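Local coordinates for sister chromatid cohesion protein (Chaetomium thermophilum, PDB 5T8V), which probably helps load the ring-shaped cohesin complex onto chromatin, as the C-terminal HEAT-repeat part of the loader Scc2, at residues 512-517 with 534-539; 289-294 with 402-407; 1258-1263 with 1365-1370. All coordinates share one frame; numbering follows the deposited sequence.

How the contacts relate
The three contacts follow one another along the chain of an elongated, mostly helical HEAT-repeat protein. Contact 2 closes first, contact 1 next and contact 3 last, near the C-terminus. Contacts 1 and 2 are on the same side of the chain's centre, with their own centres 29 Å apart. Their nearest atoms stay about 18 Å apart, but helix 357-391 touches side chains of both. Contact 3 is remote: its centre is 91 Å from that of contact 1 and 78 Å from that of contact 2. Contact 1 pairs two helices. Contacts 2 and 3 each set a loop against a helix more than 100 residues further along. No ligand or active site links them.

Contact 1 (512-517 with 534-539); sequences ATLEYL and TFIISE
Leu514, Leu517 and Thr513 pack against Ile536 and Ile537 in a buried, apolar contact between two consecutive antiparallel helices of the HEAT-repeat array, 509-520 and 527-550. The axes of the two short segments come within 10.3 Å, and their directions differ by 167°. Leu514 and Ile536 lie level with each other, and their side chains slide past in opposite directions. CD2 of Leu514 rests on CG2 of Ile536 at 3.7 Å. Leu514 also crosses Ile537 at about a right angle, with its CD1 3.6 Å from Ile537 CG1. Ile536 CD1 is anti to its CA (chi2 168°), which extends it toward Leu517 and Thr513. Leu517 meets it tip to tip, its CD1 3.7 Å from Ile536 CD1. Thr513 comes across at about a right angle, with its CG2 4.0 Å from that same CD1. The methyl of Thr513 thus serves the interface, while its OG1 is hydrogen-bonded to Pro509 O in its own helix. Beyond the pair, Thr513 also touches Ser596 of helix 590-602. From the other helix, Phe535 and Ser538 lean on Ala375 and Leu372 of helix 357-391, so further helices pack on both members of the pair.

Contact 2 (289-294 with 402-407); sequences GKRART and RNLLDL
Arg293 NE makes a salt bridge with Asp411 OD1, and the same guanidinium lies against the side chain of Leu407. Leu407 CD2 lies over one face of it, on the NH2 side, 3.3 Å from Arg293 NH2. A weak, long ion pair from Arg293 NH2 to Glu410 adds to the tie. Asp411, Glu410 and Leu407 all belong to helix 402-414, so this one arginine joins the loop before strand 295-296 to that helix by both charge and packing.

Arg291, two residues before Arg293, reaches the first turns of the helix. Its CG is anti to the carbonyl carbon (chi1 -61°), and the chain then runs extended from CG to NE. It crosses Leu407 at about a right angle, with CB and CD both touching Leu407 CD1; the CD contact is 4.1 Å. Further out, Leu404 CD1 lies 3.6 Å above the plane of the Arg291 guanidinium, offset toward its rim. Asn403 OD1 is near the edge, in the plane, 3.6 Å from Arg291 NH1. That is too long for a hydrogen bond, and the amide plane is turned 32° from the guanidinium. An alanine in place of Arg291 would probably leave Leu404 CD1 without the flat group it packs on and open a gap beside Leu407.

No hydrogen bond or salt bridge joins the two segments directly. At this surface contact Arg291 packs its carbon chain on Leu407 and its flat end against Leu404, while Arg293 lays only its guanidinium on Leu407. The ionic tie of Arg293 is made further along the helix.

Contact 3 (1258-1263 with 1365-1370); sequences FDIAKL and RQLTAA
Ile1260 and Gln1366 face each other at the middle of this contact, with their side chains set obliquely. The branch methyl CG2 of Ile1260 meets the end of the glutamine, 3.3 Å from Gln1366 CD. It touches both amide atoms as well, with Gln1366 OE1 3.6 Å away. Gln1366 CG is anti to its backbone N (chi1 -166°) and the chain is extended beyond it, which carries the amide out to the loop. The longer arm of Ile1260 takes another course. It crosses Leu1367 at about a right angle, its CD1 3.6 Å from Leu1367 CD2. Ala1370 CB, one turn after Gln1366, is a looser neighbour of Ile1260 CD1, at 4.4 Å. The same CB lies oblique to the ring of Phe1258, 4.1 Å from CE2.

The loop 1258-1263 belongs to the C-terminal region shared by the SCC2/Nipped-B family and follows helix 1243-1254. It meets the start of helix 1364-1387. Helix 1291-1319 touches side chains of both segments, through Phe1258 on Val1312 and Leu1367 on Ile1316.

Gln1366 NE2 stays 3.7 Å from Ala1261 N. Between these two segments the contact is therefore one of apolar packing, with a methyl against an amide and no directional polar bond.

Contact 1 (512-517 with 534-539)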
ATOM      1  N   ALA A 512      25.490 -19.236  27.995  1.00 14.82           N
ATOM      2  CA  ALA A 512      26.376 -19.244  26.835  1.00 15.75           C
ATOM      3  C   ALA A 512      26.830 -17.834  26.481  1.00 15.51           C
ATOM      4  O   ALA A 512      28.017 -17.595  26.226  1.00 16.67           O
ATOM      5  CB  ALA A 512      25.676 -19.896  25.643  1.00 15.63           C
ATOM      6  N   THR A 513      25.893 -16.882  26.458  1.00 14.25           N
ATOM      7  CA  THR A 513      26.248 -15.502  26.150  1.00 14.10           C
ATOM      8  C   THR A 513      27.274 -14.972  27.144  1.00 14.76           C
ATOM      9  O   THR A 513      28.284 -14.373  26.755  1.00 15.62           O
ATOM     10  CB  THR A 513      24.994 -14.627  26.153  1.00 12.93           C
ATOM     11  OG1 THR A 513      24.023 -15.174  25.255  1.00 12.63           O
ATOM     12  CG2 THR A 513      25.326 -13.208  25.719  1.00 12.90           C
ATOM     13  N   LEU A 514      27.037 -15.198  28.438  1.00 14.55           N
ATOM     14  CA  LEU A 514      27.951 -14.675  29.446  1.00 15.31           C
ATOM     15  C   LEU A 514      29.319 -15.341  29.362  1.00 17.12           C
ATOM     16  O   LEU A 514      30.346 -14.684  29.565  1.00 18.20           O
ATOM     17  CB  LEU A 514      27.348 -14.851  30.838  1.00 14.84           C
ATOM     18  CG  LEU A 514      26.270 -13.827  31.196  1.00 13.61           C
ATOM     19  CD1 LEU A 514      25.518 -14.252  32.449  1.00 13.26           C
ATOM     20  CD2 LEU A 514      26.886 -12.449  31.392  1.00 13.88           C
ATOM     21  N   GLU A 515      29.360 -16.641  29.067  1.00 25.96           N
ATOM     22  CA  GLU A 515      30.645 -17.323  28.947  1.00 29.67           C
ATOM     23  C   GLU A 515      31.411 -16.833  27.726  1.00 30.14           C
ATOM     24  O   GLU A 515      32.641 -16.711  27.764  1.00 31.92           O
ATOM     25  CB  GLU A 515      30.433 -18.836  28.880  1.00 32.09           C
ATOM     26  CG  GLU A 515      29.898 -19.441  30.172  1.00 34.66           C
ATOM     27  CD  GLU A 515      30.899 -19.381  31.308  1.00 38.66           C
ATOM     28  OE1 GLU A 515      32.073 -19.034  31.055  1.00 40.97           O
ATOM     29  OE2 GLU A 515      30.510 -19.676  32.458  1.00 39.12           O
ATOM     30  N   TYR A 516      30.702 -16.542  26.635  1.00 21.84           N
ATOM     31  CA  TYR A 516      31.349 -15.965  25.463  1.00 22.56           C
ATOM     32  C   TYR A 516      31.949 -14.604  25.797  1.00 22.77           C
ATOM     33  O   TYR A 516      33.154 -14.375  25.615  1.00 24.53           O
ATOM     34  CB  TYR A 516      30.342 -15.852  24.318  1.00 21.26           C
ATOM     35  CG  TYR A 516      30.893 -15.179  23.083  1.00 21.93           C
ATOM     36  CD1 TYR A 516      31.767 -15.847  22.233  1.00 23.67           C
ATOM     37  CD2 TYR A 516      30.535 -13.876  22.763  1.00 21.03           C
ATOM     38  CE1 TYR A 516      32.272 -15.232  21.101  1.00 24.42           C
ATOM     39  CE2 TYR A 516      31.036 -13.253  21.632  1.00 21.75           C
ATOM     40  CZ  TYR A 516      31.903 -13.936  20.806  1.00 23.42           C
ATOM     41  OH  TYR A 516      32.400 -13.316  19.682  1.00 25.55           O
ATOM     42  N   LEU A 517      31.117 -13.685  26.296  1.00 20.53           N
ATOM     43  CA  LEU A 517      31.624 -12.373  26.685  1.00 20.80           C
ATOM     44  C   LEU A 517      32.786 -12.496  27.660  1.00 23.37           C
ATOM     45  O   LEU A 517      33.717 -11.685  27.625  1.00 23.82           O
ATOM     46  CB  LEU A 517      30.503 -11.535  27.305  1.00 19.10           C
ATOM     47  CG  LEU A 517      29.327 -11.165  26.400  1.00 17.69           C
ATOM     48  CD1 LEU A 517      28.315 -10.354  27.185  1.00 16.48           C
ATOM     49  CD2 LEU A 517      29.785 -10.390  25.176  1.00 18.22           C
ATOM     50  N   THR A 534      27.690  -7.500  33.384  1.00 21.72           N
ATOM     51  CA  THR A 534      26.868  -7.271  34.569  1.00 22.01           C
ATOM     52  C   THR A 534      25.419  -6.986  34.184  1.00 19.35           C
ATOM     53  O   THR A 534      24.484  -7.511  34.806  1.00 19.98           O
ATOM     54  CB  THR A 534      27.438  -6.122  35.404  1.00 22.96           C
ATOM     55  OG1 THR A 534      27.536  -4.937  34.604  1.00 24.15           O
ATOM     56  CG2 THR A 534      28.812  -6.480  35.942  1.00 24.27           C
ATOM     57  N   PHE A 535      25.218  -6.164  33.153  1.00 12.68           N
ATOM     58  CA  PHE A 535      23.874  -5.885  32.655  1.00 11.89           C
ATOM     59  C   PHE A 535      23.133  -7.176  32.324  1.00 11.38           C
ATOM     60  O   PHE A 535      22.016  -7.412  32.801  1.00 11.05           O
ATOM     61  CB  PHE A 535      23.978  -4.981  31.425  1.00 11.94           C
ATOM     62  CG  PHE A 535      22.669  -4.408  30.960  1.00 11.48           C
ATOM     63  CD1 PHE A 535      21.855  -5.117  30.097  1.00 11.08           C
ATOM     64  CD2 PHE A 535      22.273  -3.143  31.358  1.00 11.68           C
ATOM     65  CE1 PHE A 535      20.661  -4.582  29.655  1.00 10.96           C
ATOM     66  CE2 PHE A 535      21.082  -2.606  30.921  1.00 11.53           C
ATOM     67  CZ  PHE A 535      20.275  -3.326  30.068  1.00 11.22           C
ATOM     68  N   ILE A 536      23.752  -8.036  31.511  1.00 11.51           N
ATOM     69  CA  ILE A 536      23.100  -9.287  31.131  1.00 11.18           C
ATOM     70  C   ILE A 536      22.835 -10.151  32.357  1.00 11.22           C
ATOM     71  O   ILE A 536      21.799 -10.817  32.449  1.00 10.95           O
ATOM     72  CB  ILE A 536      23.946 -10.025  30.078  1.00 11.52           C
ATOM     73  CG1 ILE A 536      23.747  -9.366  28.711  1.00 11.40           C
ATOM     74  CG2 ILE A 536      23.573 -11.508  30.005  1.00 11.44           C
ATOM     75  CD1 ILE A 536      24.727  -9.812  27.658  1.00 11.95           C
ATOM     76  N   ILE A 537      23.761 -10.160  33.317  1.00 14.36           N
ATOM     77  CA  ILE A 537      23.556 -10.939  34.536  1.00 15.35           C
ATOM     78  C   ILE A 537      22.294 -10.476  35.255  1.00 14.62           C
ATOM     79  O   ILE A 537      21.484 -11.293  35.716  1.00 13.89           O
ATOM     80  CB  ILE A 537      24.798 -10.842  35.442  1.00 17.60           C
ATOM     81  CG1 ILE A 537      25.989 -11.542  34.789  1.00 19.76           C
ATOM     82  CG2 ILE A 537      24.529 -11.473  36.808  1.00 18.38           C
ATOM     83  CD1 ILE A 537      27.324 -11.224  35.441  1.00 22.00           C
ATOM     84  N   SER A 538      22.107  -9.159  35.367  1.00 16.52           N
ATOM     85  CA  SER A 538      20.905  -8.655  36.023  1.00 17.96           C
ATOM     86  C   SER A 538      19.654  -9.014  35.228  1.00 17.89           C
ATOM     87  O   SER A 538      18.626  -9.378  35.812  1.00 17.00           O
ATOM     88  CB  SER A 538      21.009  -7.143  36.226  1.00 19.19           C
ATOM     89  OG  SER A 538      21.298  -6.478  35.012  1.00 20.62           O
ATOM     90  N   GLU A 539      19.719  -8.931  33.895  1.00 26.59           N
ATOM     91  CA  GLU A 539      18.591  -9.380  33.082  1.00 27.83           C
ATOM     92  C   GLU A 539      18.253 -10.838  33.368  1.00 27.22           C
ATOM     93  O   GLU A 539      17.077 -11.206  33.475  1.00 27.38           O
ATOM     94  CB  GLU A 539      18.903  -9.192  31.599  1.00 29.89           C
ATOM     95  CG  GLU A 539      18.796  -7.761  31.114  1.00 32.86           C
ATOM     96  CD  GLU A 539      18.932  -7.651  29.609  1.00 36.95           C
ATOM     97  OE1 GLU A 539      19.405  -8.624  28.976  1.00 37.15           O
ATOM     98  OE2 GLU A 539      18.557  -6.595  29.055  1.00 39.08           O
TER

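Contact 2 (289-294 with 402-407)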
ATOM      1  N   GLY A 289      30.077  16.246   9.308  1.00 76.65           N
ATOM      2  CA  GLY A 289      31.265  15.441   9.076  1.00 74.14           C
ATOM      3  C   GLY A 289      31.668  14.606  10.274  1.00 67.19           C
ATOM      4  O   GLY A 289      32.321  13.570  10.123  1.00 62.03           O
ATOM      5  N   LYS A 290      31.289  15.038  11.479  1.00 87.03           N
ATOM      6  CA  LYS A 290      31.604  14.280  12.684  1.00 82.01           C
ATOM      7  C   LYS A 290      30.576  13.189  12.950  1.00 77.83           C
ATOM      8  O   LYS A 290      30.908  12.165  13.559  1.00 75.72           O
ATOM      9  CB  LYS A 290      31.681  15.209  13.900  1.00 82.81           C
ATOM     10  CG  LYS A 290      32.336  16.573  13.655  1.00 84.26           C
ATOM     11  CD  LYS A 290      33.768  16.643  14.166  1.00 84.37           C
ATOM     12  CE  LYS A 290      34.217  18.097  14.269  1.00 86.38           C
ATOM     13  NZ  LYS A 290      35.641  18.263  14.666  1.00 86.23           N
ATOM     14  N   ARG A 291      29.334  13.383  12.498  1.00 75.67           N
ATOM     15  CA  ARG A 291      28.273  12.410  12.733  1.00 72.68           C
ATOM     16  C   ARG A 291      28.527  11.075  12.044  1.00 70.95           C
ATOM     17  O   ARG A 291      27.740  10.141  12.238  1.00 70.10           O
ATOM     18  CB  ARG A 291      26.930  12.970  12.256  1.00 73.37           C
ATOM     19  CG  ARG A 291      26.487  14.240  12.967  1.00 73.11           C
ATOM     20  CD  ARG A 291      25.118  14.682  12.476  1.00 74.32           C
ATOM     21  NE  ARG A 291      24.769  16.027  12.926  1.00 75.74           N
ATOM     22  CZ  ARG A 291      23.652  16.664  12.584  1.00 77.36           C
ATOM     23  NH1 ARG A 291      22.766  16.081  11.787  1.00 77.65           N
ATOM     24  NH2 ARG A 291      23.419  17.888  13.041  1.00 77.91           N
ATOM     25  N   ALA A 292      29.585  10.961  11.244  1.00 52.81           N
ATOM     26  CA  ALA A 292      29.892   9.702  10.588  1.00 50.98           C
ATOM     27  C   ALA A 292      30.130   8.603  11.620  1.00 46.07           C
ATOM     28  O   ALA A 292      30.498   8.856  12.772  1.00 43.84           O
ATOM     29  CB  ALA A 292      31.119   9.856   9.688  1.00 53.00           C
ATOM     30  N   ARG A 293      29.912   7.361  11.189  1.00 53.55           N
ATOM     31  CA  ARG A 293      30.058   6.192  12.055  1.00 49.44           C
ATOM     32  C   ARG A 293      31.521   5.765  12.025  1.00 47.94           C
ATOM     33  O   ARG A 293      31.950   4.986  11.173  1.00 49.58           O
ATOM     34  CB  ARG A 293      29.126   5.076  11.603  1.00 49.28           C
ATOM     35  CG  ARG A 293      27.678   5.519  11.450  1.00 49.77           C
ATOM     36  CD  ARG A 293      26.787   4.379  11.000  1.00 50.58           C
ATOM     37  NE  ARG A 293      25.382   4.777  10.926  1.00 51.37           N
ATOM     38  CZ  ARG A 293      24.794   5.292   9.851  1.00 53.02           C
ATOM     39  NH1 ARG A 293      25.480   5.485   8.729  1.00 54.22           N
ATOM     40  NH2 ARG A 293      23.507   5.616   9.894  1.00 52.91           N
ATOM     41  N   THR A 294      32.296   6.283  12.977  1.00 33.59           N
ATOM     42  CA  THR A 294      33.737   6.075  13.020  1.00 32.31           C
ATOM     43  C   THR A 294      34.173   5.189  14.183  1.00 29.82           C
ATOM     44  O   THR A 294      35.370   5.120  14.480  1.00 30.47           O
ATOM     45  CB  THR A 294      34.458   7.424  13.101  1.00 33.01           C
ATOM     46  OG1 THR A 294      34.198   8.035  14.371  1.00 31.39           O
ATOM     47  CG2 THR A 294      33.980   8.354  11.992  1.00 34.79           C
ATOM     48  N   ARG A 402      15.612  15.654  14.045  1.00 59.65           N
ATOM     49  CA  ARG A 402      15.068  14.346  13.706  1.00 55.69           C
ATOM     50  C   ARG A 402      16.113  13.455  13.047  1.00 52.72           C
ATOM     51  O   ARG A 402      16.050  12.225  13.172  1.00 51.69           O
ATOM     52  CB  ARG A 402      13.858  14.514  12.790  1.00 57.55           C
ATOM     53  CG  ARG A 402      13.010  13.272  12.661  1.00 58.55           C
ATOM     54  CD  ARG A 402      11.851  13.505  11.717  1.00 62.49           C
ATOM     55  NE  ARG A 402      11.010  12.321  11.601  1.00 61.73           N
ATOM     56  CZ  ARG A 402      11.363  11.214  10.957  1.00 59.14           C
ATOM     57  NH1 ARG A 402      12.549  11.127  10.371  1.00 58.63           N
ATOM     58  NH2 ARG A 402      10.529  10.186  10.902  1.00 57.24           N
ATOM     59  N   ASN A 403      17.082  14.050  12.347  1.00 52.29           N
ATOM     60  CA  ASN A 403      18.120  13.253  11.706  1.00 50.51           C
ATOM     61  C   ASN A 403      19.022  12.579  12.730  1.00 47.04           C
ATOM     62  O   ASN A 403      19.506  11.468  12.492  1.00 45.70           O
ATOM     63  CB  ASN A 403      18.947  14.125  10.764  1.00 54.19           C
ATOM     64  CG  ASN A 403      19.933  13.318   9.942  1.00 54.86           C
ATOM     65  OD1 ASN A 403      21.129  13.295  10.232  1.00 55.43           O
ATOM     66  ND2 ASN A 403      19.431  12.639   8.915  1.00 54.21           N
ATOM     67  N   LEU A 404      19.260  13.230  13.870  1.00 43.41           N
ATOM     68  CA  LEU A 404      20.061  12.602  14.915  1.00 40.42           C
ATOM     69  C   LEU A 404      19.299  11.462  15.576  1.00 37.11           C
ATOM     70  O   LEU A 404      19.887  10.428  15.909  1.00 36.80           O
ATOM     71  CB  LEU A 404      20.485  13.640  15.949  1.00 41.24           C
ATOM     72  CG  LEU A 404      21.411  14.722  15.392  1.00 45.65           C
ATOM     73  CD1 LEU A 404      20.635  15.987  15.063  1.00 47.64           C
ATOM     74  CD2 LEU A 404      22.536  15.010  16.366  1.00 45.70           C
ATOM     75  N   LEU A 405      17.992  11.633  15.779  1.00 22.18           N
ATOM     76  CA  LEU A 405      17.161  10.516  16.213  1.00 20.00           C
ATOM     77  C   LEU A 405      17.271   9.355  15.234  1.00 19.55           C
ATOM     78  O   LEU A 405      17.450   8.200  15.639  1.00 18.16           O
ATOM     79  CB  LEU A 405      15.710  10.973  16.357  1.00 20.39           C
ATOM     80  CG  LEU A 405      14.627   9.895  16.475  1.00 19.30           C
ATOM     81  CD1 LEU A 405      14.936   8.914  17.587  1.00 17.61           C
ATOM     82  CD2 LEU A 405      13.276  10.544  16.713  1.00 20.07           C
ATOM     83  N   ASP A 406      17.175   9.646  13.934  1.00 28.88           N
ATOM     84  CA  ASP A 406      17.315   8.595  12.931  1.00 29.36           C
ATOM     85  C   ASP A 406      18.663   7.895  13.049  1.00 29.68           C
ATOM     86  O   ASP A 406      18.740   6.663  12.972  1.00 29.27           O
ATOM     87  CB  ASP A 406      17.138   9.175  11.527  1.00 32.32           C
ATOM     88  CG  ASP A 406      15.695   9.527  11.216  1.00 34.93           C
ATOM     89  OD1 ASP A 406      14.785   8.940  11.840  1.00 34.76           O
ATOM     90  OD2 ASP A 406      15.470  10.387  10.338  1.00 37.55           O
ATOM     91  N   LEU A 407      19.740   8.663  13.238  1.00 35.57           N
ATOM     92  CA  LEU A 407      21.069   8.067  13.343  1.00 36.62           C
ATOM     93  C   LEU A 407      21.179   7.181  14.579  1.00 34.62           C
ATOM     94  O   LEU A 407      21.707   6.062  14.514  1.00 35.20           O
ATOM     95  CB  LEU A 407      22.129   9.168  13.373  1.00 41.05           C
ATOM     96  CG  LEU A 407      22.647   9.629  12.010  1.00 44.74           C
ATOM     97  CD1 LEU A 407      23.419  10.930  12.146  1.00 46.96           C
ATOM     98  CD2 LEU A 407      23.525   8.554  11.389  1.00 44.81           C
TER

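Contact 3 (1258-1263 with 1365-1370)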
ATOM      1  N   PHE A1258     -44.770  29.364  -5.158  1.00 87.20           N
ATOM      2  CA  PHE A1258     -46.122  28.832  -5.102  1.00 90.82           C
ATOM      3  C   PHE A1258     -47.123  29.966  -4.947  1.00 94.00           C
ATOM      4  O   PHE A1258     -46.778  31.085  -4.556  1.00 92.88           O
ATOM      5  CB  PHE A1258     -46.279  27.831  -3.953  1.00 91.65           C
ATOM      6  CG  PHE A1258     -45.838  28.364  -2.623  1.00 92.37           C
ATOM      7  CD1 PHE A1258     -44.508  28.293  -2.242  1.00 91.25           C
ATOM      8  CD2 PHE A1258     -46.749  28.935  -1.752  1.00 94.48           C
ATOM      9  CE1 PHE A1258     -44.097  28.782  -1.020  1.00 91.76           C
ATOM     10  CE2 PHE A1258     -46.342  29.426  -0.527  1.00 94.73           C
ATOM     11  CZ  PHE A1258     -45.017  29.348  -0.161  1.00 93.51           C
ATOM     12  N   ASP A1259     -48.376  29.649  -5.262  1.00102.52           N
ATOM     13  CA  ASP A1259     -49.499  30.567  -5.107  1.00108.05           C
ATOM     14  C   ASP A1259     -50.614  29.803  -4.411  1.00114.14           C
ATOM     15  O   ASP A1259     -51.226  28.914  -5.013  1.00110.91           O
ATOM     16  CB  ASP A1259     -49.965  31.105  -6.461  1.00109.32           C
ATOM     17  CG  ASP A1259     -50.669  32.442  -6.346  1.00110.81           C
ATOM     18  OD1 ASP A1259     -51.201  32.746  -5.258  1.00111.69           O
ATOM     19  OD2 ASP A1259     -50.692  33.189  -7.347  1.00111.70           O
ATOM     20  N   ILE A1260     -50.868  30.133  -3.144  1.00 87.01           N
ATOM     21  CA  ILE A1260     -51.920  29.472  -2.379  1.00 88.86           C
ATOM     22  C   ILE A1260     -53.204  29.527  -3.194  1.00 91.72           C
ATOM     23  O   ILE A1260     -53.718  30.611  -3.491  1.00 94.13           O
ATOM     24  CB  ILE A1260     -52.092  30.110  -0.989  1.00 91.27           C
ATOM     25  CG1 ILE A1260     -50.842  29.840  -0.144  1.00 89.22           C
ATOM     26  CG2 ILE A1260     -53.327  29.552  -0.292  1.00 94.72           C
ATOM     27  CD1 ILE A1260     -50.826  30.540   1.199  1.00 90.48           C
ATOM     28  N   ALA A1261     -53.735  28.344  -3.520  1.00 95.97           N
ATOM     29  CA  ALA A1261     -54.708  28.107  -4.584  1.00 95.38           C
ATOM     30  C   ALA A1261     -54.073  27.131  -5.565  1.00 91.44           C
ATOM     31  O   ALA A1261     -53.477  27.541  -6.568  1.00 91.34           O
ATOM     32  CB  ALA A1261     -55.133  29.389  -5.305  1.00 95.90           C
ATOM     33  N   LYS A1262     -54.184  25.838  -5.270  1.00104.61           N
ATOM     34  CA  LYS A1262     -53.442  24.810  -5.988  1.00103.20           C
ATOM     35  C   LYS A1262     -54.055  23.444  -5.698  1.00105.07           C
ATOM     36  O   LYS A1262     -55.049  23.071  -6.330  1.00106.38           O
ATOM     37  CB  LYS A1262     -51.963  24.868  -5.589  1.00 98.28           C
ATOM     38  CG  LYS A1262     -51.761  25.314  -4.145  1.00 97.17           C
ATOM     39  CD  LYS A1262     -50.317  25.231  -3.689  1.00 93.91           C
ATOM     40  CE  LYS A1262     -50.215  25.535  -2.202  1.00 93.25           C
ATOM     41  NZ  LYS A1262     -48.888  26.080  -1.809  1.00 90.96           N
ATOM     42  N   LEU A1263     -53.476  22.705  -4.749  1.00 95.97           N
ATOM     43  CA  LEU A1263     -54.014  21.434  -4.246  1.00 97.01           C
ATOM     44  C   LEU A1263     -55.136  20.838  -5.088  1.00 99.38           C
ATOM     45  O   LEU A1263     -54.922  19.893  -5.844  1.00 98.68           O
ATOM     46  CB  LEU A1263     -54.518  21.620  -2.810  1.00 98.02           C
ATOM     47  CG  LEU A1263     -53.468  21.547  -1.694  1.00 95.12           C
ATOM     48  CD1 LEU A1263     -52.759  22.874  -1.499  1.00 93.30           C
ATOM     49  CD2 LEU A1263     -54.098  21.085  -0.396  1.00 96.68           C
ATOM     50  N   ARG A1365     -54.537  22.909   6.733  1.00160.70           N
ATOM     51  CA  ARG A1365     -53.624  22.082   5.951  1.00154.66           C
ATOM     52  C   ARG A1365     -53.039  22.850   4.774  1.00144.90           C
ATOM     53  O   ARG A1365     -51.952  22.515   4.294  1.00138.78           O
ATOM     54  CB  ARG A1365     -54.347  20.833   5.454  1.00158.83           C
ATOM     55  CG  ARG A1365     -54.734  19.860   6.556  1.00163.74           C
ATOM     56  CD  ARG A1365     -55.570  18.719   6.007  1.00168.59           C
ATOM     57  NE  ARG A1365     -56.798  19.202   5.382  1.00169.78           N
ATOM     58  CZ  ARG A1365     -57.655  18.436   4.718  1.00173.43           C
ATOM     59  NH1 ARG A1365     -57.427  17.136   4.581  1.00176.20           N
ATOM     60  NH2 ARG A1365     -58.745  18.971   4.184  1.00174.36           N
ATOM     61  N   GLN A1366     -53.748  23.869   4.286  1.00104.23           N
ATOM     62  CA  GLN A1366     -53.221  24.675   3.190  1.00 96.68           C
ATOM     63  C   GLN A1366     -51.981  25.446   3.625  1.00 86.58           C
ATOM     64  O   GLN A1366     -50.977  25.481   2.903  1.00 84.28           O
ATOM     65  CB  GLN A1366     -54.303  25.630   2.684  1.00100.54           C
ATOM     66  CG  GLN A1366     -53.997  26.287   1.353  1.00100.53           C
ATOM     67  CD  GLN A1366     -55.163  27.112   0.839  1.00101.17           C
ATOM     68  OE1 GLN A1366     -55.819  27.822   1.602  1.00101.21           O
ATOM     69  NE2 GLN A1366     -55.429  27.019  -0.459  1.00101.75           N
ATOM     70  N   LEU A1367     -52.028  26.057   4.813  1.00 95.68           N
ATOM     71  CA  LEU A1367     -50.903  26.852   5.291  1.00 89.59           C
ATOM     72  C   LEU A1367     -49.811  25.997   5.914  1.00 86.81           C
ATOM     73  O   LEU A1367     -48.651  26.418   5.947  1.00 83.89           O
ATOM     74  CB  LEU A1367     -51.391  27.892   6.299  1.00 90.05           C
ATOM     75  CG  LEU A1367     -52.441  28.862   5.755  1.00 89.34           C
ATOM     76  CD1 LEU A1367     -52.918  29.788   6.855  1.00 87.81           C
ATOM     77  CD2 LEU A1367     -51.892  29.661   4.577  1.00 86.55           C
ATOM     78  N   THR A1368     -50.153  24.815   6.424  1.00 78.29           N
ATOM     79  CA  THR A1368     -49.121  23.858   6.797  1.00 74.49           C
ATOM     80  C   THR A1368     -48.372  23.380   5.559  1.00 70.16           C
ATOM     81  O   THR A1368     -47.136  23.356   5.535  1.00 68.33           O
ATOM     82  CB  THR A1368     -49.753  22.684   7.539  1.00 75.96           C
ATOM     83  OG1 THR A1368     -50.462  23.160   8.692  1.00 77.73           O
ATOM     84  CG2 THR A1368     -48.681  21.671   7.979  1.00 75.18           C
ATOM     85  N   ALA A1369     -49.116  23.002   4.515  1.00 77.87           N
ATOM     86  CA  ALA A1369     -48.511  22.703   3.221  1.00 76.01           C
ATOM     87  C   ALA A1369     -47.584  23.824   2.783  1.00 74.15           C
ATOM     88  O   ALA A1369     -46.425  23.587   2.421  1.00 72.52           O
ATOM     89  CB  ALA A1369     -49.604  22.482   2.174  1.00 76.00           C
ATOM     90  N   ALA A1370     -48.085  25.060   2.801  1.00 60.92           N
ATOM     91  CA  ALA A1370     -47.250  26.209   2.475  1.00 59.54           C
ATOM     92  C   ALA A1370     -45.968  26.197   3.297  1.00 59.28           C
ATOM     93  O   ALA A1370     -44.861  26.196   2.751  1.00 57.58           O
ATOM     94  CB  ALA A1370     -48.034  27.502   2.709  1.00 60.61           C
TER